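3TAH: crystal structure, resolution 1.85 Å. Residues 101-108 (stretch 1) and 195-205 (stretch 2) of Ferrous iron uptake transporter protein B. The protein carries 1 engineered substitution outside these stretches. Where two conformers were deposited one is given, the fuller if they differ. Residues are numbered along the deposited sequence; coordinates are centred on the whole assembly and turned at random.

Stretch 1, residues 101-108: TQLIETGI
Stretch 2 195-205: QRSARFYAIKL

The contact joins the C-terminal part of one helix, and the turn that follows it, to the start of another. Thr 101 to Ile 104 are helical, continuing a helix that begins earlier in the chain; residues 198-205 form the second helix, which runs on beyond the stretch. The axes come no closer than 9.2 Å, and their N-to-C directions differ by 126°, so the helices run roughly against each other but well askew. The register is set by three CA-CA pairs: Glu 105 with Phe 200 at 5.1 Å, Thr 106 with Ser 197 at 5.0 Å, and Gly 107 with Arg 196 at 5.1 Å. Between the stretches 444 Å² is buried, both sides summed.

Glu 105 is covered most. Its CA-to-CB bond points toward the second helix, and its side chain has chi1 m, chi2 t and chi3 -6°. The carboxylate lies beside a methyl, OE2 of Glu 105 being 3.5 Å from CD1 of Ile 203 (chi1 m, chi2 t). Water 2 donates to Glu 105 OE2 at 2.7 Å and accepts from Arg 199 NE at 2.7 Å, while both carboxylate oxygens are also bonded elsewhere in the structure. Acid and base are thus linked through a solvent molecule, with Arg 199 extended through chi1, chi2 and chi3, all t. The backbone of Glu 105 also takes part. Water 3 lies 2.8 Å from Glu 105 O, 2.7 Å from Arg 196 O and 3.1 Å from Arg 199 N, from which it accepts a weak bond, so it lies between two carbonyl oxygens, which cannot bond to each other, and an amide nitrogen.

Phe 200 (chi1 t, chi2 91°) contributes a broad apolar surface. Its CB lies 3.4 Å from Glu 105 O, and its ring edge faces Gln 102 O, 4.2 Å from CD1 of Phe 200. The methyl CG2 of Thr 106 approaches the same CD1 of Phe 200 obliquely at 4.1 Å. Thr 106 suits the place just before Gly 107, where the chain leaves helical geometry: with chi1 p, its OG1 donates to Leu 103 O at 2.7 Å and accepts a weak bond from Ile 108 N at 3.3 Å, leaving the methyl for van der Waals contact.

Gly 107 has phi/psi of 84/2°. An ideal CB here would lie 2.3 Å from Arg 196 O and would also jam against the preceding carbonyl, so glycine fits on both counts. Its bare CA sits 3.6 Å from Arg 196 O in a CA-H...O contact. Gln 195 to Ala 198 form a type I turn leading into the second helix. From this turn Arg 196 (t, t, m, chi4 -79°) brings its guanidinium back to the glycine: NH1 of Arg 196 donates to O of Gly 107 at 2.9 Å, with an N-H...O angle of 164° and the acceptor near the guanidinium plane.

Farther along, water 1 donates to Gln 102 OE1 at 2.5 Å and accepts from Lys 204 NZ at 2.6 Å, bridging two long polar chains.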

# COMPACT_ATOMS: atom_id res chain seq x y z
N THR A 101 -1.66 1.24 4.62
CA THR A 101 -0.57 2.00 5.25
C THR A 101 0.78 1.60 4.65
O THR A 101 1.66 2.44 4.42
CB THR A 101 -0.55 1.84 6.80
OG1 THR A 101 -0.32 0.48 7.18
CG2 THR A 101 -1.85 2.36 7.44
N GLN A 102 0.95 0.32 4.37
CA GLN A 102 2.17 -0.18 3.77
C GLN A 102 2.34 0.23 2.31
O GLN A 102 3.45 0.50 1.87
CB GLN A 102 2.21 -1.70 3.88
CG GLN A 102 2.20 -2.22 5.31
CD GLN A 102 2.05 -3.71 5.35
OE1 GLN A 102 2.84 -4.43 4.74
NE2 GLN A 102 1.02 -4.21 6.04
N LEU A 103 1.23 0.27 1.58
CA LEU A 103 1.23 0.76 0.19
C LEU A 103 1.68 2.22 0.11
O LEU A 103 2.50 2.57 -0.75
CB LEU A 103 -0.14 0.57 -0.46
CG LEU A 103 -0.63 -0.89 -0.59
CD1 LEU A 103 -2.10 -0.92 -1.05
CD2 LEU A 103 0.26 -1.74 -1.52
N ILE A 104 1.16 3.08 1.01
CA ILE A 104 1.54 4.49 1.02
C ILE A 104 3.05 4.62 1.21
O ILE A 104 3.71 5.43 0.56
CB ILE A 104 0.77 5.28 2.12
CG1 ILE A 104 -0.74 5.32 1.80
CG2 ILE A 104 1.32 6.72 2.24
CD1 ILE A 104 -1.66 5.83 2.93
N GLU A 105 3.61 3.78 2.08
CA GLU A 105 5.03 3.83 2.43
C GLU A 105 5.97 3.46 1.27
O GLU A 105 7.15 3.82 1.31
CB GLU A 105 5.28 2.94 3.65
CG GLU A 105 4.63 3.55 4.90
CD GLU A 105 4.45 2.59 6.05
OE1 GLU A 105 4.72 1.37 5.90
OE2 GLU A 105 4.04 3.07 7.12
N THR A 106 5.46 2.78 0.25
CA THR A 106 6.27 2.48 -0.94
C THR A 106 6.70 3.74 -1.70
O THR A 106 7.67 3.71 -2.49
CB THR A 106 5.53 1.55 -1.94
OG1 THR A 106 4.44 2.27 -2.54
CG2 THR A 106 5.05 0.25 -1.28
N GLY A 107 5.98 4.84 -1.49
CA GLY A 107 6.23 6.08 -2.19
C GLY A 107 5.60 6.21 -3.56
O GLY A 107 5.82 7.23 -4.21
N ILE A 108 4.85 5.21 -4.01
CA ILE A 108 4.07 5.33 -5.24
C ILE A 108 2.69 5.81 -4.82
O ILE A 108 2.01 5.11 -4.07
CB ILE A 108 3.91 4.01 -5.96
CG1 ILE A 108 5.27 3.43 -6.33
CG2 ILE A 108 3.06 4.20 -7.21
CD1 ILE A 108 5.18 2.12 -7.02
N GLN A 195 15.41 7.50 -2.13
CA GLN A 195 14.67 8.42 -1.26
C GLN A 195 13.16 8.13 -1.25
O GLN A 195 12.54 8.16 -0.19
CB GLN A 195 14.94 9.89 -1.62
CG GLN A 195 16.33 10.39 -1.15
CD GLN A 195 16.37 10.65 0.34
OE1 GLN A 195 16.85 9.83 1.15
NE2 GLN A 195 15.85 11.81 0.72
N ARG A 196 12.58 7.83 -2.40
CA ARG A 196 11.12 7.64 -2.50
C ARG A 196 10.58 6.53 -1.60
O ARG A 196 9.52 6.68 -0.99
CB ARG A 196 10.71 7.35 -3.95
CG ARG A 196 9.22 7.07 -4.16
CD ARG A 196 8.89 6.94 -5.66
NE ARG A 196 9.15 8.20 -6.38
CZ ARG A 196 8.36 9.27 -6.40
NH1 ARG A 196 7.20 9.31 -5.74
NH2 ARG A 196 8.74 10.33 -7.10
N SER A 197 11.32 5.42 -1.53
CA SER A 197 10.92 4.23 -0.81
C SER A 197 11.70 4.06 0.48
O SER A 197 11.58 3.02 1.15
CB SER A 197 11.09 3.00 -1.72
OG SER A 197 12.39 2.93 -2.29
N ALA A 198 12.49 5.07 0.86
CA ALA A 198 13.40 4.95 2.01
C ALA A 198 12.64 4.57 3.28
O ALA A 198 13.11 3.73 4.04
CB ALA A 198 14.19 6.23 2.24
N ARG A 199 11.47 5.17 3.48
CA ARG A 199 10.66 4.88 4.67
C ARG A 199 10.17 3.42 4.71
O ARG A 199 10.17 2.81 5.78
CB ARG A 199 9.49 5.86 4.76
CG ARG A 199 8.75 5.79 6.06
CD ARG A 199 7.76 6.94 6.17
NE ARG A 199 6.92 6.74 7.33
CZ ARG A 199 7.20 7.12 8.58
NH1 ARG A 199 8.33 7.75 8.89
NH2 ARG A 199 6.33 6.85 9.54
N PHE A 200 9.78 2.88 3.55
CA PHE A 200 9.40 1.48 3.44
C PHE A 200 10.53 0.59 3.92
O PHE A 200 10.32 -0.34 4.71
CB PHE A 200 9.05 1.09 1.99
CG PHE A 200 8.72 -0.36 1.84
CD1 PHE A 200 7.41 -0.79 1.95
CD2 PHE A 200 9.71 -1.30 1.58
CE1 PHE A 200 7.09 -2.13 1.83
CE2 PHE A 200 9.38 -2.64 1.45
CZ PHE A 200 8.07 -3.04 1.57
N TYR A 201 11.74 0.86 3.43
CA TYR A 201 12.90 0.07 3.80
C TYR A 201 13.27 0.27 5.27
O TYR A 201 13.63 -0.69 5.94
CB TYR A 201 14.09 0.41 2.91
CG TYR A 201 13.98 -0.15 1.53
CD1 TYR A 201 14.11 -1.52 1.31
CD2 TYR A 201 13.76 0.67 0.44
CE1 TYR A 201 14.00 -2.05 0.04
CE2 TYR A 201 13.66 0.14 -0.83
CZ TYR A 201 13.79 -1.22 -1.02
OH TYR A 201 13.68 -1.74 -2.29
N ALA A 202 13.18 1.51 5.76
CA ALA A 202 13.52 1.78 7.15
C ALA A 202 12.60 1.00 8.11
O ALA A 202 13.06 0.42 9.09
CB ALA A 202 13.48 3.28 7.45
N ILE A 203 11.31 0.99 7.82
CA ILE A 203 10.34 0.28 8.66
C ILE A 203 10.57 -1.23 8.58
O ILE A 203 10.52 -1.91 9.61
CB ILE A 203 8.88 0.62 8.29
CG1 ILE A 203 8.59 2.08 8.64
CG2 ILE A 203 7.89 -0.29 9.07
CD1 ILE A 203 7.34 2.62 8.03
N LYS A 204 10.81 -1.74 7.38
CA LYS A 204 11.14 -3.16 7.21
C LYS A 204 12.38 -3.59 7.97
O LYS A 204 12.41 -4.66 8.56
CB LYS A 204 11.30 -3.50 5.73
CG LYS A 204 9.98 -3.53 4.99
CD LYS A 204 9.30 -4.86 5.14
CE LYS A 204 7.84 -4.83 4.76
NZ LYS A 204 7.04 -4.07 5.76
N LEU A 205 13.41 -2.75 7.96
CA LEU A 205 14.62 -3.04 8.72
C LEU A 205 14.35 -3.05 10.21
O LEU A 205 14.88 -3.91 10.94
CB LEU A 205 15.72 -2.03 8.39
CG LEU A 205 16.34 -2.28 7.02
CD1 LEU A 205 17.12 -1.05 6.57
CD2 LEU A 205 17.21 -3.53 7.04
O HOH W 1 5.05 -3.28 4.27
O HOH W 2 4.36 5.77 7.30
O HOH W 3 9.13 5.73 1.50